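Local coordinates for protein type 3 secretion system pilotin (Salmonella typhimurium, PDB 6XFJ) that acts as the outer-membrane lipoprotein pilot that the secretin InvG needs for its proper localization during assembly of the type III secretion injectisome, at the interface of chains A and B. Sequence-based numbering; all coordinates share one arbitrary frame. Chains: chain A/B, Type 3 secretion system pilotin.

The interface of chains A and B. Residues chain A 54, 58, 66-68, 71; chain B 18-19, 25.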
# COMPACT_ATOMS: atom_id res chain seq x y z
N PHE A 54 9.59 -5.80 10.00
CA PHE A 54 8.51 -5.13 9.26
C PHE A 54 7.79 -4.15 10.20
O PHE A 54 7.50 -3.08 9.81
CB PHE A 54 7.63 -6.23 8.68
CG PHE A 54 6.36 -5.85 7.97
CD1 PHE A 54 6.40 -5.00 6.87
CD2 PHE A 54 5.16 -6.35 8.42
CE1 PHE A 54 5.22 -4.74 6.17
CE2 PHE A 54 4.00 -6.11 7.69
CZ PHE A 54 4.04 -5.24 6.64
N LEU A 58 7.47 -0.05 9.71
CA LEU A 58 6.18 0.65 9.59
C LEU A 58 6.07 1.77 10.62
O LEU A 58 5.20 2.64 10.46
CB LEU A 58 5.00 -0.32 9.72
CG LEU A 58 4.89 -1.29 8.54
CD1 LEU A 58 3.75 -2.24 8.84
CD2 LEU A 58 4.68 -0.52 7.25
N LEU A 66 4.88 4.37 1.99
CA LEU A 66 5.30 3.18 1.24
C LEU A 66 4.26 2.07 1.31
O LEU A 66 3.40 1.95 2.15
CB LEU A 66 6.63 2.66 1.80
CG LEU A 66 7.77 3.69 1.80
CD1 LEU A 66 9.05 3.01 2.22
CD2 LEU A 66 7.93 4.35 0.42
N SER A 67 4.29 1.24 0.24
CA SER A 67 3.34 0.12 0.09
C SER A 67 3.76 -1.04 0.95
O SER A 67 4.91 -1.09 1.48
CB SER A 67 3.23 -0.37 -1.33
OG SER A 67 4.48 -0.95 -1.67
N ILE A 68 2.92 -2.05 1.09
CA ILE A 68 3.32 -3.25 1.84
C ILE A 68 4.49 -3.94 1.13
O ILE A 68 5.36 -4.49 1.75
CB ILE A 68 2.15 -4.19 2.10
CG1 ILE A 68 2.52 -5.16 3.20
CG2 ILE A 68 1.72 -4.95 0.84
CD1 ILE A 68 1.42 -6.05 3.70
N THR A 71 7.70 -2.00 1.94
CA THR A 71 8.11 -2.09 3.37
C THR A 71 8.56 -3.52 3.72
O THR A 71 9.49 -3.69 4.52
CB THR A 71 7.03 -1.53 4.27
OG1 THR A 71 5.76 -2.12 4.05
CG2 THR A 71 6.85 -0.03 4.14
N ILE B 18 -1.24 -6.80 9.64
CA ILE B 18 -0.36 -5.81 10.32
C ILE B 18 -0.45 -4.47 9.57
O ILE B 18 -0.70 -3.43 10.18
CB ILE B 18 1.08 -6.31 10.38
CG1 ILE B 18 1.24 -7.51 11.31
CG2 ILE B 18 1.99 -5.14 10.83
CD1 ILE B 18 2.53 -8.23 11.16
N PHE B 19 -0.29 -4.46 8.25
CA PHE B 19 -0.18 -3.22 7.48
C PHE B 19 -1.53 -2.48 7.52
O PHE B 19 -1.61 -1.25 7.63
CB PHE B 19 0.17 -3.58 6.04
CG PHE B 19 0.45 -2.41 5.15
CD1 PHE B 19 -0.53 -1.90 4.30
CD2 PHE B 19 1.72 -1.85 5.09
CE1 PHE B 19 -0.24 -0.88 3.43
CE2 PHE B 19 2.00 -0.80 4.22
CZ PHE B 19 1.01 -0.29 3.41
N GLN B 25 -2.18 1.67 7.44
CA GLN B 25 -1.35 2.52 6.58
C GLN B 25 -2.13 3.05 5.37
O GLN B 25 -1.91 4.20 4.98
CB GLN B 25 -0.08 1.82 6.12
CG GLN B 25 0.90 1.49 7.18
CD GLN B 25 1.40 2.73 7.89
OE1 GLN B 25 1.06 2.96 9.04
NE2 GLN B 25 2.20 3.49 7.21
O HOH W 1 3.69 2.43 4.94
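B:Phe19 pushes its ring from helix 8-22 of one pilotin into a hydrophobic pocket of the other, between helix 44-59 and the start of helix 68-81. This C-terminal part of InvH forms a dimer, and the patch recurs with the chains exchanged about the two-fold axis. Packing is tightest around the ring. CB of A:Ile68 sits over the centre of one face, 3.8 Å from the centroid, while its CD1 reaches back to 3.6 Å from CB of B:Phe19. With CG1 anti to the backbone N (chi1 -163°), the long branch of A:Ile68 runs toward the root of the aromatic side chain, so one isoleucine covers the ring with CB and the root of the side chain with CD1. Against the opposite face lies CB of B:Gln25, from the ring's own chain, offset toward the rim. A flat aromatic suits this slot between two aliphatic surfaces. A:Leu58 comes in at about a right angle, its CD2 3.9 Å from CD2 of B:Phe19, and turns its other methyl, CD1, to CG2 of B:Ile18. That same CG2 meets CE2 of A:Phe54 at 3.9 Å, a peripheral contact hiding little surface. At the ring's far edge the surroundings become polar: the carbonyl O of A:Leu66 lies in the ring plane, 3.5 Å from CZ, where it may be drawn by the slightly positive ring hydrogens. The hydroxyl OG1 of A:Thr71 donates a hydrogen bond to O of A:Ser67, which may steady the start of helix 68-81. On this looser, hydrated side a water spans the chains, 2.8 Å from O of A:Leu66 and 2.9 Å from the amide NE2 of B:Gln25, with 151° at the amide hydrogen.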